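Local coordinates for protein nicotinate phosphoribosyltransferase (Porphyromonas gingivalis, PDB 2IM5) that probably catalyses the ATP-dependent formation of nicotinate mononucleotide from nicotinate and 5-phosphoribosyl 1-diphosphate, the entry step of NAD biosynthesis from nicotinate, at residues 137-148 and 171-182; 151-160 and 310-318. All coordinates share one frame; numbering follows the deposited sequence.

Interaction 1. Residues 137-148 and 171-182; sequences AEPDWKQVEEVT and FSLEVEDRVTDI
V144, T148, V179 and I182 form the tight part of this contact between two helices on the outside of the alpha/beta-barrel domain. The segments 141-148 and 173-182 run in the same general direction, with axes 9.7 Å apart at an angle of 33°. T148 CG2 sits among the backbone O of V179, V179 CG1 and I182 CG2, and the last lies 3.6 Å from it. T148 OG1 donates to V144 O at 2.6 Å, which gives this buried hydroxyl a partner within its own helix. T148 N reaches the same oxygen from the opposite face. V144 CG1 packs against V179 CG2 at 3.9 Å, an apolar contact.

At the start of the pair, P139 CD lies 3.5 Å from F171 CE2, and F171 also stacks on Y132. S172 caps helix 173-186 by accepting from the backbone N of V175.

The other flank is more polar and partly open to solvent. W141 lays the far end of its ring, CH2, against E174 CG at 3.6 Å, with V175 CG2 as its inner neighbour. Beyond the ring, E145 and R178 form a salt bridge. R178 bends at chi2 (50°) and presents NE and NH2 side-on to the carboxylate, whose plane is only 24° from that of the guanidinium. NE binds E145 OE2 at 2.7 Å, and NH2 binds E145 OE1 at 2.9 Å.

Interaction 2. Residues 151-160 and 310-318; sequences KGELMREHRA and PQRAIEIQK
I314 carries CG1 beside its backbone N (chi1 -69°) and extends through chi2 (171°), which places CD1 over the H158 ring and beside L154. H158 also holds CG beside its backbone N, and its ring turns one face to I314. The result is a CH-pi contact. I314 CD1 stands 3.6 Å from the centroid of the H158 ring, almost on the ring normal. I314 CG2 adds a touch at H158 CD2, nearer the rim.

The ring is fixed from its own helix. H158 ND1 donates to L154 O at 3.2 Å, with the oxygen near the ring plane, so ND1 carries the proton. That oxygen also accepts from the backbone N of H158, from the other face of the carbonyl. L154 CG also touches I314 CD1, at 3.6 Å.

Towards the first turn of helix 310-320, P310 is the main apolar surface. Its CB lies 3.8 Å from M155 SD and 3.9 Å from L154 CD2, while its CG rests against the aliphatic part of K151. The K151 amine goes on to N333 O and D337.

At the other end, the extended chain of Q317 reaches the turn that closes helix 141-157. Q317 NE2 donates to R159 O at 3.2 Å, from above the carbonyl plane. A weak bond from the same nitrogen goes to H158 O, and Q317 OE1 lies 3.5 Å from A160 CB. R159 has positive phi, and the turn is a Schellman motif. The segments 151-157 and 310-318 run nearly parallel, 10° apart, as expected for neighbouring outer helices of an alpha/beta barrel.

In the fold
Coming from the N terminus, the chain first reaches segment 137-148, at the start of helix 141-157, which both contacts share. Its first half and the residues leading into it serve interaction 1; its last turns and the turn after them serve interaction 2. The chain then passes through strand 162-164 to helix 173-186, where interaction 1 closes a short loop of 22 residues. Interaction 2 closes a much longer one, of 149 residues, at helix 310-320, after strand 301-304. They cross: 151-160 lies between the segments of interaction 1, while its partner 310-318 lies beyond both. Their centres are 20 Å apart. Together they set helix 141-157 against an early and a late helix of the parallel-stranded domain.

Interaction 1. Residues 137-148 and 171-182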
loop_
_atom_site.group_PDB
_atom_site.type_symbol
_atom_site.label_atom_id
_atom_site.label_comp_id
_atom_site.label_asym_id
_atom_site.label_seq_id
_atom_site.Cartn_x
_atom_site.Cartn_y
_atom_site.Cartn_z
ATOM N N ALA A 137 14.355 20.633 7.493
ATOM C CA ALA A 137 14.723 19.489 8.323
ATOM C C ALA A 137 15.783 18.640 7.620
ATOM O O ALA A 137 15.788 18.522 6.396
ATOM C CB ALA A 137 13.500 18.647 8.630
ATOM N N GLU A 138 16.689 18.066 8.402
ATOM C CA GLU A 138 17.749 17.219 7.865
ATOM C C GLU A 138 17.866 15.979 8.730
ATOM O O GLU A 138 17.630 16.027 9.941
ATOM C CB GLU A 138 19.091 17.964 7.846
ATOM C CG GLU A 138 19.160 19.110 6.857
ATOM C CD GLU A 138 19.043 18.644 5.416
ATOM O OE1 GLU A 138 18.073 17.914 5.094
ATOM O OE2 GLU A 138 19.919 19.012 4.596
ATOM N N PRO A 139 18.233 14.847 8.125
ATOM C CA PRO A 139 18.358 13.623 8.914
ATOM C C PRO A 139 19.677 13.538 9.679
ATOM O O PRO A 139 20.699 14.066 9.242
ATOM C CB PRO A 139 18.237 12.538 7.855
ATOM C CG PRO A 139 18.955 13.150 6.697
ATOM C CD PRO A 139 18.444 14.576 6.691
ATOM N N ASP A 140 19.641 12.893 10.836
ATOM C CA ASP A 140 20.848 12.690 11.624
ATOM C C ASP A 140 21.375 11.349 11.129
ATOM O O ASP A 140 21.029 10.294 11.658
ATOM C CB ASP A 140 20.521 12.597 13.114
ATOM C CG ASP A 140 21.733 12.240 13.949
ATOM O OD1 ASP A 140 22.828 12.049 13.367
ATOM O OD2 ASP A 140 21.589 12.149 15.186
ATOM N N TRP A 141 22.200 11.397 10.095
ATOM C CA TRP A 141 22.736 10.184 9.510
ATOM C C TRP A 141 23.388 9.233 10.496
ATOM O O TRP A 141 23.349 8.022 10.305
ATOM C CB TRP A 141 23.698 10.546 8.386
ATOM C CG TRP A 141 22.972 11.082 7.209
ATOM C CD1 TRP A 141 22.947 12.379 6.774
ATOM C CD2 TRP A 141 22.130 10.342 6.319
ATOM N NE1 TRP A 141 22.141 12.491 5.664
ATOM C CE2 TRP A 141 21.624 11.256 5.364
ATOM C CE3 TRP A 141 21.751 8.993 6.237
ATOM C CZ2 TRP A 141 20.758 10.864 4.335
ATOM C CZ3 TRP A 141 20.888 8.601 5.214
ATOM C CH2 TRP A 141 20.402 9.538 4.276
ATOM N N LYS A 142 23.973 9.775 11.557
ATOM C CA LYS A 142 24.613 8.933 12.554
ATOM C C LYS A 142 23.551 8.051 13.186
ATOM O O LYS A 142 23.759 6.855 13.387
ATOM C CB LYS A 142 25.292 9.784 13.628
ATOM C CG LYS A 142 25.993 8.961 14.700
ATOM C CD LYS A 142 26.855 9.832 15.605
ATOM C CE LYS A 142 27.663 8.980 16.570
ATOM N NZ LYS A 142 28.644 9.798 17.345
ATOM N N GLN A 143 22.408 8.646 13.501
ATOM C CA GLN A 143 21.323 7.885 14.096
ATOM C C GLN A 143 20.715 6.905 13.094
ATOM O O GLN A 143 20.389 5.770 13.445
ATOM C CB GLN A 143 20.220 8.801 14.614
ATOM C CG GLN A 143 19.105 8.004 15.264
ATOM C CD GLN A 143 17.949 8.854 15.718
ATOM O OE1 GLN A 143 18.133 9.827 16.450
ATOM N NE2 GLN A 143 16.739 8.489 15.294
ATOM N N VAL A 144 20.543 7.352 11.856
ATOM C CA VAL A 144 19.992 6.486 10.821
ATOM C C VAL A 144 20.862 5.230 10.733
ATOM O O VAL A 144 20.358 4.113 10.804
ATOM C CB VAL A 144 19.973 7.191 9.444
ATOM C CG1 VAL A 144 19.530 6.221 8.368
ATOM C CG2 VAL A 144 19.034 8.391 9.483
ATOM N N GLU A 145 22.171 5.425 10.589
ATOM C CA GLU A 145 23.111 4.309 10.501
ATOM C C GLU A 145 22.958 3.366 11.691
ATOM O O GLU A 145 22.770 2.158 11.525
ATOM C CB GLU A 145 24.552 4.830 10.470
ATOM C CG GLU A 145 24.952 5.598 9.216
ATOM C CD GLU A 145 25.089 4.702 7.999
ATOM O OE1 GLU A 145 25.627 3.582 8.143
ATOM O OE2 GLU A 145 24.673 5.121 6.895
ATOM N N GLU A 146 23.029 3.938 12.892
ATOM C CA GLU A 146 22.944 3.181 14.140
ATOM C C GLU A 146 21.641 2.458 14.468
ATOM O O GLU A 146 21.654 1.259 14.756
ATOM C CB GLU A 146 23.327 4.084 15.316
ATOM C CG GLU A 146 24.828 4.329 15.421
ATOM C CD GLU A 146 25.192 5.342 16.501
ATOM O OE1 GLU A 146 24.651 5.248 17.631
ATOM O OE2 GLU A 146 26.029 6.229 16.215
ATOM N N VAL A 147 20.519 3.166 14.450
ATOM C CA VAL A 147 19.249 2.518 14.775
ATOM C C VAL A 147 18.817 1.486 13.732
ATOM O O VAL A 147 18.205 0.478 14.073
ATOM C CB VAL A 147 18.100 3.547 14.954
ATOM C CG1 VAL A 147 18.462 4.541 16.044
ATOM C CG2 VAL A 147 17.825 4.265 13.639
ATOM N N THR A 148 19.132 1.737 12.467
ATOM C CA THR A 148 18.755 0.808 11.412
ATOM C C THR A 148 19.534 -0.493 11.594
ATOM O O THR A 148 18.987 -1.591 11.444
ATOM C CB THR A 148 19.033 1.402 10.015
ATOM O OG1 THR A 148 18.378 2.674 9.900
ATOM C CG2 THR A 148 18.507 0.472 8.929
ATOM N N PHE A 171 11.299 9.825 4.717
ATOM C CA PHE A 171 11.825 11.173 4.899
ATOM C C PHE A 171 12.295 11.659 3.531
ATOM O O PHE A 171 12.077 12.807 3.156
ATOM C CB PHE A 171 13.005 11.168 5.879
ATOM C CG PHE A 171 13.554 12.542 6.176
ATOM C CD1 PHE A 171 12.994 13.334 7.177
ATOM C CD2 PHE A 171 14.619 13.050 5.442
ATOM C CE1 PHE A 171 13.493 14.613 7.440
ATOM C CE2 PHE A 171 15.124 14.327 5.695
ATOM C CZ PHE A 171 14.560 15.107 6.696
ATOM N N SER A 172 12.944 10.768 2.792
ATOM C CA SER A 172 13.446 11.067 1.454
ATOM C C SER A 172 13.858 9.763 0.777
ATOM O O SER A 172 13.991 8.727 1.435
ATOM C CB SER A 172 14.668 11.984 1.526
ATOM O OG SER A 172 15.734 11.341 2.203
ATOM N N LEU A 173 14.073 9.825 -0.535
ATOM C CA LEU A 173 14.494 8.654 -1.301
ATOM C C LEU A 173 15.848 8.211 -0.745
ATOM O O LEU A 173 16.112 7.020 -0.550
ATOM C CB LEU A 173 14.662 9.027 -2.780
ATOM C CG LEU A 173 14.621 7.955 -3.886
ATOM C CD1 LEU A 173 15.571 8.377 -5.005
ATOM C CD2 LEU A 173 15.017 6.588 -3.369
ATOM N N GLU A 174 16.702 9.193 -0.493
ATOM C CA GLU A 174 18.042 8.955 0.025
ATOM C C GLU A 174 18.004 8.195 1.346
ATOM O O GLU A 174 18.779 7.268 1.555
ATOM C CB GLU A 174 18.763 10.291 0.190
ATOM C CG GLU A 174 20.172 10.188 0.717
ATOM C CD GLU A 174 20.890 11.514 0.642
ATOM O OE1 GLU A 174 20.321 12.529 1.109
ATOM O OE2 GLU A 174 22.019 11.542 0.113
ATOM N N VAL A 175 17.101 8.584 2.239
ATOM C CA VAL A 175 16.985 7.886 3.513
ATOM C C VAL A 175 16.476 6.446 3.315
ATOM O O VAL A 175 17.037 5.509 3.892
ATOM C CB VAL A 175 16.051 8.637 4.479
ATOM C CG1 VAL A 175 15.719 7.761 5.674
ATOM C CG2 VAL A 175 16.716 9.935 4.936
ATOM N N GLU A 176 15.430 6.260 2.507
ATOM C CA GLU A 176 14.913 4.909 2.282
ATOM C C GLU A 176 15.977 4.044 1.613
ATOM O O GLU A 176 16.124 2.869 1.936
ATOM C CB GLU A 176 13.642 4.909 1.410
ATOM C CG GLU A 176 13.175 3.485 1.062
ATOM C CD GLU A 176 11.861 3.400 0.254
ATOM O OE1 GLU A 176 11.493 4.366 -0.462
ATOM O OE2 GLU A 176 11.208 2.331 0.323
ATOM N N ASP A 177 16.721 4.640 0.688
ATOM C CA ASP A 177 17.772 3.930 -0.032
ATOM C C ASP A 177 18.839 3.405 0.927
ATOM O O ASP A 177 19.183 2.226 0.903
ATOM C CB ASP A 177 18.424 4.864 -1.056
ATOM C CG ASP A 177 19.343 4.133 -2.019
ATOM O OD1 ASP A 177 19.879 3.066 -1.657
ATOM O OD2 ASP A 177 19.546 4.631 -3.142
ATOM N N ARG A 178 19.366 4.290 1.765
ATOM C CA ARG A 178 20.402 3.904 2.721
ATOM C C ARG A 178 19.883 2.920 3.767
ATOM O O ARG A 178 20.574 1.968 4.120
ATOM C CB ARG A 178 20.983 5.147 3.406
ATOM C CG ARG A 178 22.099 4.849 4.403
ATOM C CD ARG A 178 23.166 3.943 3.793
ATOM N NE ARG A 178 24.167 3.539 4.778
ATOM C CZ ARG A 178 25.058 2.568 4.586
ATOM N NH1 ARG A 178 25.077 1.891 3.443
ATOM N NH2 ARG A 178 25.933 2.274 5.540
ATOM N N VAL A 179 18.673 3.150 4.259
ATOM C CA VAL A 179 18.074 2.267 5.257
ATOM C C VAL A 179 17.927 0.854 4.695
ATOM O O VAL A 179 18.183 -0.130 5.396
ATOM C CB VAL A 179 16.683 2.787 5.709
ATOM C CG1 VAL A 179 15.930 1.697 6.475
ATOM C CG2 VAL A 179 16.854 4.017 6.605
ATOM N N THR A 180 17.514 0.763 3.433
ATOM C CA THR A 180 17.351 -0.527 2.773
ATOM C C THR A 180 18.708 -1.213 2.665
ATOM O O THR A 180 18.827 -2.414 2.887
ATOM C CB THR A 180 16.771 -0.353 1.354
ATOM O OG1 THR A 180 15.480 0.255 1.451
ATOM C CG2 THR A 180 16.650 -1.701 0.650
ATOM N N ASP A 181 19.728 -0.433 2.323
ATOM C CA ASP A 181 21.083 -0.957 2.186
ATOM C C ASP A 181 21.583 -1.527 3.513
ATOM O O ASP A 181 22.156 -2.616 3.557
ATOM C CB ASP A 181 22.032 0.149 1.730
ATOM C CG ASP A 181 23.322 -0.396 1.161
ATOM O OD1 ASP A 181 23.786 -1.452 1.642
ATOM O OD2 ASP A 181 23.876 0.238 0.237
ATOM N N ILE A 182 21.355 -0.789 4.591
ATOM C CA ILE A 182 21.782 -1.221 5.913
ATOM C C ILE A 182 21.041 -2.474 6.370
ATOM O O ILE A 182 21.647 -3.417 6.887
ATOM C CB ILE A 182 21.559 -0.104 6.952
ATOM C CG1 ILE A 182 22.412 1.114 6.585
ATOM C CG2 ILE A 182 21.904 -0.607 8.344
ATOM C CD1 ILE A 182 22.121 2.344 7.421
#

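Interaction 2. Residues 151-160 and 310-318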
loop_
_atom_site.group_PDB
_atom_site.type_symbol
_atom_site.label_atom_id
_atom_site.label_comp_id
_atom_site.label_asym_id
_atom_site.label_seq_id
_atom_site.Cartn_x
_atom_site.Cartn_y
_atom_site.Cartn_z
ATOM N N LYS A 151 18.004 -2.365 14.512
ATOM C CA LYS A 151 16.739 -2.970 14.118
ATOM C C LYS A 151 16.974 -4.229 13.283
ATOM O O LYS A 151 16.354 -5.257 13.521
ATOM C CB LYS A 151 15.903 -1.964 13.325
ATOM C CG LYS A 151 15.432 -0.776 14.144
ATOM C CD LYS A 151 14.786 0.280 13.252
ATOM C CE LYS A 151 14.380 1.498 14.057
ATOM N NZ LYS A 151 13.852 2.577 13.184
ATOM N N GLY A 152 17.878 -4.139 12.314
ATOM C CA GLY A 152 18.179 -5.284 11.480
ATOM C C GLY A 152 18.678 -6.468 12.291
ATOM O O GLY A 152 18.202 -7.594 12.121
ATOM N N GLU A 153 19.636 -6.216 13.184
ATOM C CA GLU A 153 20.198 -7.283 14.009
ATOM C C GLU A 153 19.124 -7.901 14.896
ATOM O O GLU A 153 19.088 -9.118 15.090
ATOM C CB GLU A 153 21.359 -6.743 14.854
ATOM C CG GLU A 153 22.501 -6.163 14.006
ATOM C CD GLU A 153 23.648 -5.570 14.834
ATOM O OE1 GLU A 153 23.379 -4.762 15.751
ATOM O OE2 GLU A 153 24.826 -5.901 14.553
ATOM N N LEU A 154 18.233 -7.065 15.419
ATOM C CA LEU A 154 17.157 -7.551 16.270
ATOM C C LEU A 154 16.222 -8.495 15.509
ATOM O O LEU A 154 15.904 -9.585 15.991
ATOM C CB LEU A 154 16.352 -6.371 16.823
ATOM C CG LEU A 154 15.214 -6.723 17.788
ATOM C CD1 LEU A 154 15.784 -7.254 19.101
ATOM C CD2 LEU A 154 14.370 -5.487 18.051
ATOM N N MET A 155 15.777 -8.072 14.325
ATOM C CA MET A 155 14.881 -8.898 13.521
ATOM C C MET A 155 15.577 -10.211 13.156
ATOM O O MET A 155 14.958 -11.277 13.173
ATOM C CB MET A 155 14.466 -8.157 12.240
ATOM C CG MET A 155 13.638 -6.878 12.458
ATOM S SD MET A 155 11.992 -7.135 13.215
ATOM C CE MET A 155 11.060 -7.547 11.818
ATOM N N ARG A 156 16.866 -10.122 12.828
ATOM C CA ARG A 156 17.656 -11.297 12.460
ATOM C C ARG A 156 17.699 -12.279 13.627
ATOM O O ARG A 156 17.421 -13.465 13.469
ATOM C CB ARG A 156 19.084 -10.878 12.093
ATOM C CG ARG A 156 19.978 -12.012 11.612
ATOM C CD ARG A 156 21.395 -11.503 11.403
ATOM N NE ARG A 156 21.995 -11.085 12.670
ATOM C CZ ARG A 156 22.946 -10.162 12.790
ATOM N NH1 ARG A 156 23.426 -9.536 11.719
ATOM N NH2 ARG A 156 23.416 -9.860 13.989
ATOM N N GLU A 157 18.041 -11.764 14.802
ATOM C CA GLU A 157 18.139 -12.565 16.014
ATOM C C GLU A 157 16.841 -13.299 16.323
ATOM O O GLU A 157 16.862 -14.487 16.647
ATOM C CB GLU A 157 18.515 -11.670 17.198
ATOM C CG GLU A 157 18.596 -12.388 18.534
ATOM C CD GLU A 157 18.619 -11.424 19.721
ATOM O OE1 GLU A 157 19.484 -10.517 19.739
ATOM O OE2 GLU A 157 17.773 -11.578 20.634
ATOM N N HIS A 158 15.714 -12.596 16.238
ATOM C CA HIS A 158 14.418 -13.220 16.517
ATOM C C HIS A 158 13.802 -13.912 15.302
ATOM O O HIS A 158 12.687 -14.429 15.381
ATOM C CB HIS A 158 13.424 -12.191 17.067
ATOM C CG HIS A 158 13.764 -11.691 18.437
ATOM N ND1 HIS A 158 14.811 -10.824 18.678
ATOM C CD2 HIS A 158 13.208 -11.952 19.643
ATOM C CE1 HIS A 158 14.883 -10.574 19.971
ATOM N NE2 HIS A 158 13.922 -11.246 20.579
ATOM N N ARG A 159 14.523 -13.922 14.183
ATOM C CA ARG A 159 14.029 -14.557 12.964
ATOM C C ARG A 159 12.637 -14.049 12.608
ATOM O O ARG A 159 11.740 -14.827 12.291
ATOM C CB ARG A 159 13.996 -16.073 13.145
ATOM C CG ARG A 159 15.366 -16.679 13.368
ATOM C CD ARG A 159 15.266 -18.141 13.751
ATOM N NE ARG A 159 16.588 -18.732 13.946
ATOM C CZ ARG A 159 17.457 -18.967 12.967
ATOM N NH1 ARG A 159 17.149 -18.664 11.712
ATOM N NH2 ARG A 159 18.641 -19.500 13.245
ATOM N N ALA A 160 12.467 -12.735 12.675
ATOM C CA ALA A 160 11.193 -12.114 12.357
ATOM C C ALA A 160 11.172 -11.711 10.884
ATOM O O ALA A 160 11.767 -10.697 10.504
ATOM C CB ALA A 160 10.973 -10.891 13.246
ATOM N N PRO A 310 9.965 -2.880 15.176
ATOM C CA PRO A 310 10.554 -4.213 15.304
ATOM C C PRO A 310 10.111 -4.917 16.588
ATOM O O PRO A 310 9.767 -6.101 16.575
ATOM C CB PRO A 310 12.049 -3.922 15.273
ATOM C CG PRO A 310 12.123 -2.762 14.318
ATOM C CD PRO A 310 10.981 -1.886 14.783
ATOM N N GLN A 311 10.096 -4.180 17.691
ATOM C CA GLN A 311 9.702 -4.754 18.969
ATOM C C GLN A 311 8.256 -5.230 18.978
ATOM O O GLN A 311 7.952 -6.290 19.517
ATOM C CB GLN A 311 9.920 -3.744 20.097
ATOM C CG GLN A 311 9.647 -4.312 21.486
ATOM C CD GLN A 311 10.366 -5.638 21.738
ATOM O OE1 GLN A 311 11.580 -5.757 21.525
ATOM N NE2 GLN A 311 9.616 -6.640 22.199
ATOM N N ARG A 312 7.359 -4.446 18.393
ATOM C CA ARG A 312 5.960 -4.836 18.340
ATOM C C ARG A 312 5.801 -6.094 17.479
ATOM O O ARG A 312 4.946 -6.940 17.749
ATOM C CB ARG A 312 5.112 -3.704 17.760
ATOM C CG ARG A 312 3.634 -4.032 17.697
ATOM C CD ARG A 312 2.982 -3.970 19.067
ATOM N NE ARG A 312 2.890 -2.593 19.557
ATOM C CZ ARG A 312 2.303 -2.234 20.701
ATOM N NH1 ARG A 312 1.748 -3.149 21.492
ATOM N NH2 ARG A 312 2.265 -0.952 21.053
ATOM N N ALA A 313 6.625 -6.212 16.443
ATOM C CA ALA A 313 6.573 -7.375 15.566
ATOM C C ALA A 313 6.938 -8.624 16.369
ATOM O O ALA A 313 6.313 -9.681 16.225
ATOM C CB ALA A 313 7.537 -7.199 14.394
ATOM N N ILE A 314 7.952 -8.490 17.219
ATOM C CA ILE A 314 8.401 -9.600 18.051
ATOM C C ILE A 314 7.289 -10.042 19.007
ATOM O O ILE A 314 7.109 -11.232 19.249
ATOM C CB ILE A 314 9.671 -9.208 18.849
ATOM C CG1 ILE A 314 10.849 -9.051 17.881
ATOM C CG2 ILE A 314 9.989 -10.270 19.905
ATOM C CD1 ILE A 314 12.091 -8.463 18.504
ATOM N N GLU A 315 6.537 -9.082 19.537
ATOM C CA GLU A 315 5.436 -9.390 20.447
ATOM C C GLU A 315 4.331 -10.165 19.724
ATOM O O GLU A 315 3.835 -11.170 20.233
ATOM C CB GLU A 315 4.855 -8.100 21.032
ATOM C CG GLU A 315 5.755 -7.399 22.035
ATOM C CD GLU A 315 5.382 -5.937 22.225
ATOM O OE1 GLU A 315 4.170 -5.632 22.266
ATOM O OE2 GLU A 315 6.300 -5.091 22.339
ATOM N N ILE A 316 3.946 -9.697 18.537
ATOM C CA ILE A 316 2.911 -10.370 17.755
ATOM C C ILE A 316 3.390 -11.771 17.392
ATOM O O ILE A 316 2.616 -12.724 17.366
ATOM C CB ILE A 316 2.598 -9.593 16.449
ATOM C CG1 ILE A 316 1.965 -8.241 16.790
ATOM C CG2 ILE A 316 1.654 -10.407 15.561
ATOM C CD1 ILE A 316 1.737 -7.339 15.582
ATOM N N GLN A 317 4.683 -11.878 17.118
ATOM C CA GLN A 317 5.300 -13.142 16.758
ATOM C C GLN A 317 5.050 -14.175 17.869
ATOM O O GLN A 317 4.793 -15.345 17.593
ATOM C CB GLN A 317 6.796 -12.899 16.519
ATOM C CG GLN A 317 7.582 -14.065 15.952
ATOM C CD GLN A 317 8.952 -13.631 15.453
ATOM O OE1 GLN A 317 9.507 -12.626 15.915
ATOM N NE2 GLN A 317 9.508 -14.385 14.513
ATOM N N LYS A 318 5.098 -13.734 19.123
ATOM C CA LYS A 318 4.860 -14.633 20.255
ATOM C C LYS A 318 3.401 -15.076 20.270
ATOM O O LYS A 318 3.099 -16.246 20.489
ATOM C CB LYS A 318 5.184 -13.941 21.579
ATOM C CG LYS A 318 6.621 -13.463 21.714
ATOM C CD LYS A 318 6.859 -12.811 23.076
ATOM C CE LYS A 318 8.206 -12.098 23.125
ATOM N NZ LYS A 318 9.324 -13.005 22.730
#